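Local coordinates for protein extracellular ligand-binding receptor (PDB 5ERE) that probably acts as an extracellular sensor, binding 2-oxo-4-methylpentanoic acid in a periplasmic-binding-protein region and cytosine in a Cache-type region, at residues 2-7 with 268-273; 25-30 with 241-246; 37-42 with 55-60; 49-54 with 79-84. All coordinates share one frame; numbering follows the deposited sequence.

Contact 1 of 4, residues 2-7 with 268-273; sequences PVVGVI and RALEQG
Pro-2, just before strand 3-8, and Val-4, near its start, share one methyl group of Leu-270 at the end of helix 254-271. The outer corner of the Pro-2 ring does the touching: CG lies 4.2 Å from Leu-270 CD1, with the ring and the leucine chain running past one another, pointed oppositely. Val-3 turns its isopropyl group to the other side of the sheet, where it packs on Val-39 of the neighbouring strand and on Gln-61. With the next residue the strand faces the helix again, and Val-4 CG2 stands 4.1 Å from Leu-270 CD1. The branch that reaches out is the one lying beside the backbone N of Val-4, while CG1 is anti to that N (chi1 176°). Farther along, from Gly-5 onward, the strand draws away from the helix end.

On the helical side, Leu-270 has an extended side chain (chi2 173°) that carries CD1 across to the strand. All three residues also touch Phe-36, from the loop ahead of strand 37-42, which completes a small apolar cluster. The helix stops directly afterwards. Gln-272 N still bonds to Arg-268 O at 3.2 Å, but Gln-272 is the first residue to leave helical backbone angles, and Gly-273 follows with a positive phi of 81°. The C-terminal end of a helix some 260 residues later in the chain thus packs on the start of strand 3-8, at one face of the parallel sheet in the N-terminal alpha/beta lobe, as in the leucine-binding protein family.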
loop_
_atom_site.group_PDB
_atom_site.type_symbol
_atom_site.label_atom_id
_atom_site.label_comp_id
_atom_site.label_asym_id
_atom_site.label_seq_id
_atom_site.Cartn_x
_atom_site.Cartn_y
_atom_site.Cartn_z
ATOM N N PRO A 2 -16.710 21.286 27.595
ATOM C CA PRO A 2 -15.341 21.408 27.069
ATOM C C PRO A 2 -15.254 22.162 25.733
ATOM O O PRO A 2 -16.159 22.091 24.905
ATOM C CB PRO A 2 -14.904 19.958 26.890
ATOM C CG PRO A 2 -16.171 19.224 26.595
ATOM C CD PRO A 2 -17.264 19.930 27.387
ATOM N N VAL A 3 -14.148 22.870 25.546
ATOM C CA VAL A 3 -13.903 23.623 24.325
ATOM C C VAL A 3 -12.816 22.973 23.488
ATOM O O VAL A 3 -11.723 22.692 23.979
ATOM C CB VAL A 3 -13.525 25.071 24.659
ATOM C CG1 VAL A 3 -13.073 25.838 23.418
ATOM C CG2 VAL A 3 -14.715 25.763 25.312
ATOM N N VAL A 4 -13.124 22.745 22.216
ATOM C CA VAL A 4 -12.129 22.237 21.288
ATOM C C VAL A 4 -11.697 23.374 20.344
ATOM O O VAL A 4 -12.521 23.969 19.642
ATOM C CB VAL A 4 -12.654 21.024 20.497
ATOM C CG1 VAL A 4 -11.619 20.565 19.436
ATOM C CG2 VAL A 4 -12.979 19.882 21.443
ATOM N N GLY A 5 -10.405 23.691 20.362
ATOM C CA GLY A 5 -9.839 24.644 19.419
ATOM C C GLY A 5 -9.414 24.004 18.088
ATOM O O GLY A 5 -8.787 22.952 18.068
ATOM N N VAL A 6 -9.783 24.638 16.981
ATOM C CA VAL A 6 -9.614 24.066 15.650
ATOM C C VAL A 6 -8.917 25.087 14.728
ATOM O O VAL A 6 -9.512 26.099 14.363
ATOM C CB VAL A 6 -10.935 23.682 15.017
ATOM C CG1 VAL A 6 -10.686 23.087 13.631
ATOM C CG2 VAL A 6 -11.774 22.702 15.949
ATOM N N ILE A 7 -7.661 24.808 14.399
ATOM C CA ILE A 7 -6.793 25.728 13.661
ATOM C C ILE A 7 -6.697 25.293 12.214
ATOM O O ILE A 7 -6.143 24.252 11.911
ATOM C CB ILE A 7 -5.395 25.788 14.273
ATOM C CG1 ILE A 7 -5.538 26.021 15.770
ATOM C CG2 ILE A 7 -4.579 26.894 13.600
ATOM C CD1 ILE A 7 -4.229 26.008 16.598
ATOM N N ARG A 268 -17.907 11.442 21.096
ATOM C CA ARG A 268 -18.216 10.236 21.860
ATOM C C ARG A 268 -17.188 10.138 22.987
ATOM O O ARG A 268 -17.565 9.857 24.116
ATOM C CB ARG A 268 -18.207 8.967 20.973
ATOM C CG ARG A 268 -19.431 8.769 20.030
ATOM C CD ARG A 268 -19.098 8.053 18.664
ATOM N NE ARG A 268 -18.314 6.827 18.844
ATOM C CZ ARG A 268 -17.632 6.189 17.889
ATOM N NH1 ARG A 268 -17.625 6.623 16.636
ATOM N NH2 ARG A 268 -16.963 5.080 18.215
ATOM N N ALA A 269 -15.904 10.422 22.701
ATOM C CA ALA A 269 -14.875 10.404 23.758
ATOM C C ALA A 269 -15.173 11.394 24.885
ATOM O O ALA A 269 -14.993 11.072 26.043
ATOM C CB ALA A 269 -13.456 10.695 23.171
ATOM N N LEU A 270 -15.623 12.600 24.565
ATOM C CA LEU A 270 -15.792 13.595 25.617
ATOM C C LEU A 270 -17.061 13.298 26.454
ATOM O O LEU A 270 -17.073 13.566 27.656
ATOM C CB LEU A 270 -15.792 15.007 25.017
ATOM C CG LEU A 270 -14.437 15.429 24.390
ATOM C CD1 LEU A 270 -14.498 16.774 23.654
ATOM C CD2 LEU A 270 -13.399 15.514 25.468
ATOM N N GLU A 271 -18.073 12.667 25.849
ATOM C CA GLU A 271 -19.241 12.147 26.586
ATOM C C GLU A 271 -18.898 11.085 27.639
ATOM O O GLU A 271 -19.389 11.125 28.766
ATOM C CB GLU A 271 -20.244 11.524 25.625
ATOM C CG GLU A 271 -21.181 12.504 24.966
ATOM C CD GLU A 271 -22.262 11.791 24.162
ATOM O OE1 GLU A 271 -21.950 10.742 23.543
ATOM O OE2 GLU A 271 -23.422 12.268 24.168
ATOM N N GLN A 272 -18.079 10.116 27.229
ATOM C CA GLN A 272 -17.621 9.027 28.087
ATOM C C GLN A 272 -16.600 9.441 29.165
ATOM O O GLN A 272 -15.926 8.581 29.743
ATOM C CB GLN A 272 -17.010 7.920 27.220
ATOM C CG GLN A 272 -18.025 7.060 26.492
ATOM C CD GLN A 272 -18.805 6.172 27.449
ATOM O OE1 GLN A 272 -18.297 5.157 27.930
ATOM N NE2 GLN A 272 -20.038 6.565 27.740
ATOM N N GLY A 273 -16.474 10.745 29.424
ATOM C CA GLY A 273 -15.659 11.231 30.531
ATOM C C GLY A 273 -14.164 11.303 30.266
ATOM O O GLY A 273 -13.395 11.760 31.112
#

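Contact 2 of 4, residues 25-30 with 241-246; sequences VELALA and MSAFTD
Leu-27 CD2 rests on the backbone of helix 239-248 where Ala-243 joins Phe-244. The methyl carbon is 3.8 Å from Phe-244 CA, and the side-chain carbons beside it are slightly more distant: Phe-244 CB lies 4.0 Å and Ala-243 CB 4.2 Å from Leu-27 CD2. It meets the Phe-244 ring obliquely, so the grip comes mainly from main-chain atoms and the two CB carbons. The leucine reaches them because its CG is anti to the backbone N (chi1 -174°), directing the branched end away from its own helix. Phe-240 and Arg-247 touch the same side chain one turn before and one turn after, and Leu-27 therefore sits as a knob in a hole made by four residues of helix 239-248.

This packing joins helix 15-32, which lies on the sheet, to helix 239-248 in the sheet-and-helix lobe of a periplasmic binding protein. Helix 15-32, the first of the chain, meets the sheet through Val-25, which packs on Ile-38 and Phe-40, and Ala-28 rests on Tyr-260 and Cys-263 of helix 254-271.

The Phe-244 ring is placed by its neighbours: it meets the ring of Tyr-248 at about 55° and also touches Pro-252. Selenomethionine Met-241 points the other way, toward Val-257 and Ala-292. Its carbonyl oxygen takes two bonds from Thr-245, one from the backbone N at 3.0 Å and one from OG1 at 2.8 Å; the hydroxyl approaches from above the carbonyl plane, 40° out of it. Farther out, Ser-242 OG makes a weak bond to Asp-246 OD2.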
loop_
_atom_site.group_PDB
_atom_site.type_symbol
_atom_site.label_atom_id
_atom_site.label_comp_id
_atom_site.label_asym_id
_atom_site.label_seq_id
_atom_site.Cartn_x
_atom_site.Cartn_y
_atom_site.Cartn_z
ATOM N N VAL A 25 -17.318 20.289 10.334
ATOM C CA VAL A 25 -17.271 20.325 11.783
ATOM C C VAL A 25 -18.562 20.867 12.359
ATOM O O VAL A 25 -19.063 20.344 13.352
ATOM C CB VAL A 25 -16.101 21.164 12.256
ATOM C CG1 VAL A 25 -16.239 21.554 13.706
ATOM C CG2 VAL A 25 -14.840 20.372 12.053
ATOM N N GLU A 26 -19.086 21.913 11.737
ATOM C CA GLU A 26 -20.289 22.541 12.232
ATOM C C GLU A 26 -21.475 21.657 11.959
ATOM O O GLU A 26 -22.340 21.540 12.818
ATOM C CB GLU A 26 -20.497 23.919 11.638
ATOM C CG GLU A 26 -19.361 24.856 12.043
ATOM C CD GLU A 26 -19.807 26.255 12.345
ATOM O OE1 GLU A 26 -20.215 26.494 13.505
ATOM O OE2 GLU A 26 -19.731 27.103 11.427
ATOM N N LEU A 27 -21.498 20.999 10.805
ATOM C CA LEU A 27 -22.584 20.067 10.500
ATOM C C LEU A 27 -22.621 18.875 11.493
ATOM O O LEU A 27 -23.685 18.469 11.996
ATOM C CB LEU A 27 -22.433 19.587 9.064
ATOM C CG LEU A 27 -23.542 18.708 8.507
ATOM C CD1 LEU A 27 -24.818 19.499 8.389
ATOM C CD2 LEU A 27 -23.120 18.239 7.155
ATOM N N ALA A 28 -21.436 18.352 11.790
ATOM C CA ALA A 28 -21.229 17.232 12.690
ATOM C C ALA A 28 -21.673 17.551 14.128
ATOM O O ALA A 28 -22.251 16.701 14.824
ATOM C CB ALA A 28 -19.775 16.839 12.670
ATOM N N LEU A 29 -21.401 18.774 14.566
ATOM C CA LEU A 29 -21.679 19.162 15.943
ATOM C C LEU A 29 -23.161 19.377 16.185
ATOM O O LEU A 29 -23.680 18.997 17.224
ATOM C CB LEU A 29 -20.931 20.437 16.314
ATOM C CG LEU A 29 -19.908 20.196 17.414
ATOM C CD1 LEU A 29 -18.804 19.358 16.821
ATOM C CD2 LEU A 29 -19.379 21.498 17.986
ATOM N N ALA A 30 -23.821 20.014 15.223
ATOM C CA ALA A 30 -25.238 20.279 15.313
ATOM C C ALA A 30 -26.035 18.983 15.567
ATOM O O ALA A 30 -26.928 18.968 16.405
ATOM C CB ALA A 30 -25.712 20.967 14.048
HETATM N N MSE A 241 -22.153 12.546 3.258
HETATM C CA MSE A 241 -21.977 13.048 1.870
HETATM C C MSE A 241 -23.198 13.856 1.436
HETATM O O MSE A 241 -23.114 15.020 1.080
HETATM C CB MSE A 241 -21.807 11.905 0.859
HETATM C CG MSE A 241 -20.838 10.854 1.217
HETATM SE SE MSE A 241 -19.116 11.642 1.403
HETATM C CE MSE A 241 -18.907 10.827 3.139
ATOM N N SER A 242 -24.340 13.196 1.519
ATOM C CA SER A 242 -25.626 13.775 1.158
ATOM C C SER A 242 -26.101 14.903 2.049
ATOM O O SER A 242 -26.643 15.885 1.547
ATOM C CB SER A 242 -26.683 12.675 1.148
ATOM O OG SER A 242 -27.938 13.220 0.821
ATOM N N ALA A 243 -25.946 14.776 3.368
ATOM C CA ALA A 243 -26.263 15.894 4.258
ATOM C C ALA A 243 -25.447 17.171 3.931
ATOM O O ALA A 243 -25.967 18.282 3.948
ATOM C CB ALA A 243 -26.014 15.510 5.712
ATOM N N PHE A 244 -24.163 16.992 3.685
ATOM C CA PHE A 244 -23.267 18.113 3.399
ATOM C C PHE A 244 -23.646 18.750 2.048
ATOM O O PHE A 244 -23.843 19.960 1.933
ATOM C CB PHE A 244 -21.831 17.616 3.421
ATOM C CG PHE A 244 -20.813 18.684 3.246
ATOM C CD1 PHE A 244 -20.573 19.236 1.991
ATOM C CD2 PHE A 244 -20.068 19.117 4.323
ATOM C CE1 PHE A 244 -19.620 20.227 1.809
ATOM C CE2 PHE A 244 -19.121 20.077 4.162
ATOM C CZ PHE A 244 -18.880 20.642 2.891
ATOM N N THR A 245 -23.854 17.897 1.066
ATOM C CA THR A 245 -24.198 18.350 -0.279
ATOM C C THR A 245 -25.485 19.130 -0.290
ATOM O O THR A 245 -25.583 20.166 -0.946
ATOM C CB THR A 245 -24.312 17.164 -1.203
ATOM O OG1 THR A 245 -23.059 16.510 -1.258
ATOM C CG2 THR A 245 -24.742 17.566 -2.614
ATOM N N ASP A 246 -26.485 18.637 0.448
ATOM C CA ASP A 246 -27.780 19.290 0.469
ATOM C C ASP A 246 -27.706 20.640 1.144
ATOM O O ASP A 246 -28.352 21.598 0.721
ATOM C CB ASP A 246 -28.829 18.418 1.195
ATOM C CG ASP A 246 -29.174 17.140 0.427
ATOM O OD1 ASP A 246 -28.953 17.084 -0.795
ATOM O OD2 ASP A 246 -29.671 16.185 1.057
#

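Contact 3 of 4, residues 37-42 with 55-60; sequences EIVFKD and QDLVRS
Leu-57 reaches from helix 47-60 to the edge strand 37-42, meeting Val-39 and Lys-41. Its CB passes the near part of the lysine chain, 4.4 Å from Lys-41 CG. CG then stands anti to the leucine's backbone N (chi1 175°) and sends its two methyls to different partners. CD1 turns to the strand: it lies 3.9 Å from Val-39 CG2, the branch set between the backbone N and the carbonyl carbon of the valine, and 4.1 Å from Lys-41 CE. Both strand side chains are crossed at a slant. CD2 goes deeper into the lobe, 4.1 Å from Ile-7 CD1 on the adjoining strand.

The lysine is bent at chi2 (-68°), which lays its aliphatic part beside the helix, where it also touches Ala-53. It thereby covers the leucine with hydrocarbon while its charged end lies farther along. Asp-56 and Arg-59, on the same helix, form a weak salt bridge, with NH1 of Arg-59 at 3.4 Å from OD1 of Asp-56; that oxygen also accepts a bond from Gln-52 NE2. One face of the guanidinium lies over Gln-55 O. Helix 47-60 follows strand 37-42 and leads to the parallel strand 64-70, with strand 3-8 between the two, so the contact is the strand-to-helix packing of a beta-alpha-beta crossover in a parallel sheet of order 2-1-3-4-5, as in type I periplasmic binding proteins.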
loop_
_atom_site.group_PDB
_atom_site.type_symbol
_atom_site.label_atom_id
_atom_site.label_comp_id
_atom_site.label_asym_id
_atom_site.label_seq_id
_atom_site.Cartn_x
_atom_site.Cartn_y
_atom_site.Cartn_z
ATOM N N GLU A 37 -17.969 22.496 22.665
ATOM C CA GLU A 37 -18.028 23.742 21.909
ATOM C C GLU A 37 -16.764 23.872 21.036
ATOM O O GLU A 37 -15.673 23.479 21.461
ATOM C CB GLU A 37 -18.141 24.946 22.846
ATOM C CG GLU A 37 -19.238 24.836 23.887
ATOM C CD GLU A 37 -20.455 25.652 23.532
ATOM O OE1 GLU A 37 -20.675 26.695 24.189
ATOM O OE2 GLU A 37 -21.188 25.251 22.598
ATOM N N ILE A 38 -16.934 24.424 19.838
ATOM C CA ILE A 38 -15.833 24.664 18.904
ATOM C C ILE A 38 -15.476 26.129 18.877
ATOM O O ILE A 38 -16.368 26.968 18.863
ATOM C CB ILE A 38 -16.190 24.240 17.468
ATOM C CG1 ILE A 38 -16.223 22.719 17.347
ATOM C CG2 ILE A 38 -15.182 24.768 16.467
ATOM C CD1 ILE A 38 -14.902 22.067 17.503
ATOM N N VAL A 39 -14.184 26.447 18.869
ATOM C CA VAL A 39 -13.755 27.770 18.430
ATOM C C VAL A 39 -12.694 27.600 17.312
ATOM O O VAL A 39 -11.829 26.730 17.364
ATOM C CB VAL A 39 -13.233 28.635 19.604
ATOM C CG1 VAL A 39 -14.323 28.768 20.686
ATOM C CG2 VAL A 39 -11.986 28.066 20.222
ATOM N N PHE A 40 -12.842 28.402 16.270
ATOM C CA PHE A 40 -12.013 28.305 15.086
ATOM C C PHE A 40 -10.928 29.355 15.182
ATOM O O PHE A 40 -11.181 30.464 15.661
ATOM C CB PHE A 40 -12.825 28.516 13.825
ATOM C CG PHE A 40 -13.766 27.402 13.518
ATOM C CD1 PHE A 40 -13.295 26.226 12.959
ATOM C CD2 PHE A 40 -15.121 27.537 13.787
ATOM C CE1 PHE A 40 -14.153 25.202 12.676
ATOM C CE2 PHE A 40 -16.003 26.521 13.480
ATOM C CZ PHE A 40 -15.523 25.347 12.931
ATOM N N LYS A 41 -9.722 28.982 14.778
ATOM C CA LYS A 41 -8.636 29.945 14.639
ATOM C C LYS A 41 -8.014 29.813 13.240
ATOM O O LYS A 41 -8.083 28.752 12.589
ATOM C CB LYS A 41 -7.570 29.747 15.722
ATOM C CG LYS A 41 -8.077 29.900 17.177
ATOM C CD LYS A 41 -8.476 31.334 17.484
ATOM C CE LYS A 41 -8.949 31.469 18.928
ATOM N NZ LYS A 41 -9.763 32.697 19.120
ATOM N N ASP A 42 -7.401 30.904 12.795
ATOM C CA ASP A 42 -6.860 31.000 11.442
ATOM C C ASP A 42 -5.367 30.681 11.543
ATOM O O ASP A 42 -4.587 31.427 12.132
ATOM C CB ASP A 42 -7.140 32.392 10.868
ATOM C CG ASP A 42 -6.745 32.519 9.381
ATOM O OD1 ASP A 42 -6.166 31.576 8.812
ATOM O OD2 ASP A 42 -7.080 33.549 8.786
ATOM N N GLN A 55 -0.715 29.369 20.419
ATOM C CA GLN A 55 -0.353 30.071 21.654
ATOM C C GLN A 55 -1.485 31.009 22.105
ATOM O O GLN A 55 -1.810 31.080 23.297
ATOM C CB GLN A 55 0.952 30.859 21.468
ATOM C CG GLN A 55 2.216 30.004 21.224
ATOM C CD GLN A 55 2.639 29.188 22.446
ATOM O OE1 GLN A 55 2.026 29.286 23.513
ATOM N NE2 GLN A 55 3.700 28.382 22.293
ATOM N N ASP A 56 -2.086 31.710 21.147
ATOM C CA ASP A 56 -3.202 32.609 21.423
ATOM C C ASP A 56 -4.390 31.821 21.942
ATOM O O ASP A 56 -5.059 32.203 22.911
ATOM C CB ASP A 56 -3.596 33.389 20.158
ATOM C CG ASP A 56 -2.570 34.460 19.770
ATOM O OD1 ASP A 56 -1.774 34.876 20.639
ATOM O OD2 ASP A 56 -2.565 34.899 18.597
ATOM N N LEU A 57 -4.647 30.702 21.287
ATOM C CA LEU A 57 -5.711 29.818 21.704
ATOM C C LEU A 57 -5.518 29.337 23.152
ATOM O O LEU A 57 -6.470 29.288 23.918
ATOM C CB LEU A 57 -5.783 28.647 20.730
ATOM C CG LEU A 57 -6.757 27.525 21.019
ATOM C CD1 LEU A 57 -8.191 28.035 20.988
ATOM C CD2 LEU A 57 -6.509 26.433 19.980
ATOM N N VAL A 58 -4.291 28.981 23.529
ATOM C CA VAL A 58 -4.015 28.556 24.896
ATOM C C VAL A 58 -4.205 29.719 25.878
ATOM O O VAL A 58 -4.703 29.527 26.986
ATOM C CB VAL A 58 -2.571 27.990 25.036
ATOM C CG1 VAL A 58 -2.188 27.782 26.497
ATOM C CG2 VAL A 58 -2.428 26.690 24.274
ATOM N N ARG A 59 -3.804 30.922 25.473
ATOM C CA ARG A 59 -3.890 32.088 26.352
ATOM C C ARG A 59 -5.335 32.424 26.659
ATOM O O ARG A 59 -5.656 32.806 27.774
ATOM C CB ARG A 59 -3.217 33.318 25.730
ATOM C CG ARG A 59 -1.742 33.468 26.041
ATOM C CD ARG A 59 -1.204 34.832 25.588
ATOM N NE ARG A 59 -0.643 34.817 24.236
ATOM C CZ ARG A 59 0.510 34.234 23.905
ATOM N NH1 ARG A 59 0.946 34.283 22.653
ATOM N NH2 ARG A 59 1.227 33.595 24.821
ATOM N N SER A 60 -6.198 32.284 25.657
ATOM C CA SER A 60 -7.581 32.744 25.763
ATOM C C SER A 60 -8.621 31.698 26.210
ATOM O O SER A 60 -9.783 32.057 26.411
ATOM C CB SER A 60 -8.024 33.329 24.414
ATOM O OG SER A 60 -8.296 32.314 23.457
#

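Contact 4 of 4, residues 49-54 with 79-84; sequences TAVQAF and HPLAAE
Leu-81 fits between Val-51 and Phe-54 where two neighbouring helices cover one face of the parallel sheet, in the alpha/beta lobe of a periplasmic binding protein. The helices run nearly alongside each other: the short axes of 49-54 and 79-84 approach to 11.1 Å, with 19° between their directions.

Contacts between aliphatic groups come first. Val-51 CG1 meets Leu-81 CD1 at 3.7 Å, the side chains crossing at about a right angle.

The aromatic contacts lie one helical turn on. Phe-54 has its CG anti to the backbone N (chi1 174°), which carries the ring across to the other helix. CE2 of Phe-54 is 3.7 Å from Leu-81 CB, and CZ reaches the backbone at Ala-82; Leu-81 CB and Ala-82 CA both come to the ring obliquely. Ile-7 and Ile-78 also pack on this phenylalanine.

Polar bonds tie both helices to nearby loops. Thr-49 OG1 lies within bonding range of the carbonyl oxygens of Gly-43 and Asp-46, which must share its one hydrogen. His-79 is tied through ND1 to Thr-105 OG1 and through NE2 to the backbone N of Thr-100 and Glu-101. Beside the phenylalanine tip, Ala-82 CA lies 3.8 Å from Phe-54 CZ.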
loop_
_atom_site.group_PDB
_atom_site.type_symbol
_atom_site.label_atom_id
_atom_site.label_comp_id
_atom_site.label_asym_id
_atom_site.label_seq_id
_atom_site.Cartn_x
_atom_site.Cartn_y
_atom_site.Cartn_z
ATOM N N THR A 49 2.497 31.550 11.778
ATOM C CA THR A 49 1.150 32.034 11.985
ATOM C C THR A 49 0.322 30.946 12.705
ATOM O O THR A 49 -0.543 31.260 13.519
ATOM C CB THR A 49 0.495 32.459 10.645
ATOM O OG1 THR A 49 0.643 31.410 9.683
ATOM C CG2 THR A 49 1.178 33.715 10.079
ATOM N N ALA A 50 0.631 29.676 12.454
ATOM C CA ALA A 50 -0.059 28.572 13.139
ATOM C C ALA A 50 0.378 28.412 14.589
ATOM O O ALA A 50 -0.444 28.072 15.446
ATOM C CB ALA A 50 0.156 27.282 12.407
ATOM N N VAL A 51 1.660 28.644 14.865
ATOM C CA VAL A 51 2.161 28.527 16.233
ATOM C C VAL A 51 1.546 29.666 17.052
ATOM O O VAL A 51 1.109 29.464 18.198
ATOM C CB VAL A 51 3.705 28.539 16.269
ATOM C CG1 VAL A 51 4.252 28.715 17.705
ATOM C CG2 VAL A 51 4.236 27.243 15.639
ATOM N N GLN A 52 1.456 30.837 16.430
ATOM C CA GLN A 52 0.769 31.983 17.018
ATOM C C GLN A 52 -0.707 31.701 17.314
ATOM O O GLN A 52 -1.179 32.013 18.406
ATOM C CB GLN A 52 0.883 33.199 16.094
ATOM C CG GLN A 52 0.513 34.509 16.754
ATOM C CD GLN A 52 1.515 34.928 17.799
ATOM O OE1 GLN A 52 2.653 35.265 17.473
ATOM N NE2 GLN A 52 1.104 34.905 19.066
ATOM N N ALA A 53 -1.442 31.120 16.362
ATOM C CA ALA A 53 -2.843 30.732 16.633
ATOM C C ALA A 53 -2.942 29.789 17.832
ATOM O O ALA A 53 -3.783 29.972 18.713
ATOM C CB ALA A 53 -3.486 30.081 15.394
ATOM N N PHE A 54 -2.076 28.780 17.878
ATOM C CA PHE A 54 -2.058 27.869 19.015
ATOM C C PHE A 54 -1.802 28.598 20.348
ATOM O O PHE A 54 -2.585 28.453 21.297
ATOM C CB PHE A 54 -1.002 26.778 18.816
ATOM C CG PHE A 54 -0.824 25.886 20.015
ATOM C CD1 PHE A 54 -1.761 24.908 20.313
ATOM C CD2 PHE A 54 0.277 26.034 20.853
ATOM C CE1 PHE A 54 -1.593 24.096 21.426
ATOM C CE2 PHE A 54 0.450 25.228 21.957
ATOM C CZ PHE A 54 -0.480 24.257 22.250
ATOM N N HIS A 79 2.622 19.933 17.463
ATOM C CA HIS A 79 2.828 18.648 18.141
ATOM C C HIS A 79 3.692 18.727 19.440
ATOM O O HIS A 79 3.235 18.318 20.515
ATOM C CB HIS A 79 3.428 17.661 17.134
ATOM C CG HIS A 79 4.062 16.451 17.748
ATOM N ND1 HIS A 79 3.331 15.399 18.245
ATOM C CD2 HIS A 79 5.364 16.108 17.904
ATOM C CE1 HIS A 79 4.147 14.467 18.696
ATOM N NE2 HIS A 79 5.387 14.874 18.505
ATOM N N PRO A 80 4.923 19.263 19.358
ATOM C CA PRO A 80 5.735 19.340 20.591
ATOM C C PRO A 80 5.245 20.369 21.605
ATOM O O PRO A 80 5.475 20.208 22.798
ATOM C CB PRO A 80 7.120 19.731 20.078
ATOM C CG PRO A 80 6.860 20.396 18.763
ATOM C CD PRO A 80 5.692 19.659 18.170
ATOM N N LEU A 81 4.587 21.417 21.125
ATOM C CA LEU A 81 4.053 22.461 21.983
ATOM C C LEU A 81 2.848 21.967 22.771
ATOM O O LEU A 81 2.766 22.184 23.972
ATOM C CB LEU A 81 3.673 23.690 21.147
ATOM C CG LEU A 81 4.835 24.258 20.334
ATOM C CD1 LEU A 81 4.425 25.488 19.499
ATOM C CD2 LEU A 81 5.955 24.631 21.254
ATOM N N ALA A 82 1.913 21.307 22.094
ATOM C CA ALA A 82 0.769 20.734 22.787
ATOM C C ALA A 82 1.244 19.724 23.818
ATOM O O ALA A 82 0.683 19.640 24.909
ATOM C CB ALA A 82 -0.184 20.081 21.806
ATOM N N ALA A 83 2.271 18.955 23.466
ATOM C CA ALA A 83 2.787 17.934 24.368
ATOM C C ALA A 83 3.300 18.576 25.656
ATOM O O ALA A 83 2.905 18.167 26.733
ATOM C CB ALA A 83 3.882 17.133 23.701
ATOM N N GLU A 84 4.151 19.594 25.520
ATOM C CA GLU A 84 4.734 20.323 26.654
ATOM C C GLU A 84 3.671 20.958 27.553
ATOM O O GLU A 84 3.831 20.990 28.770
ATOM C CB GLU A 84 5.711 21.399 26.132
ATOM C CG GLU A 84 5.967 22.614 27.035
ATOM C CD GLU A 84 6.708 22.278 28.319
ATOM O OE1 GLU A 84 7.040 21.093 28.538
ATOM O OE2 GLU A 84 6.969 23.207 29.112
#

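All four contacts belong to the N-terminal lobe and surround one parallel sheet. Contacts 1 and 3 lie on its adjacent strands 3-8 and 37-42, with centres 14 Å apart; Val-4 N and Glu-37 O join them by a probable hydrogen bond of 2.8 Å. Contacts 3 and 4 share helix 47-60, have centres 11 Å apart, and alternate along the chain. Contact 2 meets contact 3 through Ile-38 and Phe-40, on the sheet face opposite helix 47-60, with its centre 28 Å from that of contact 4. Contact 1 encloses contact 2 in sequence, and contact 2 encloses the other pair. Helices 239-248 and 254-271, some 200 residues on, return to complete a lobe begun by the first strands.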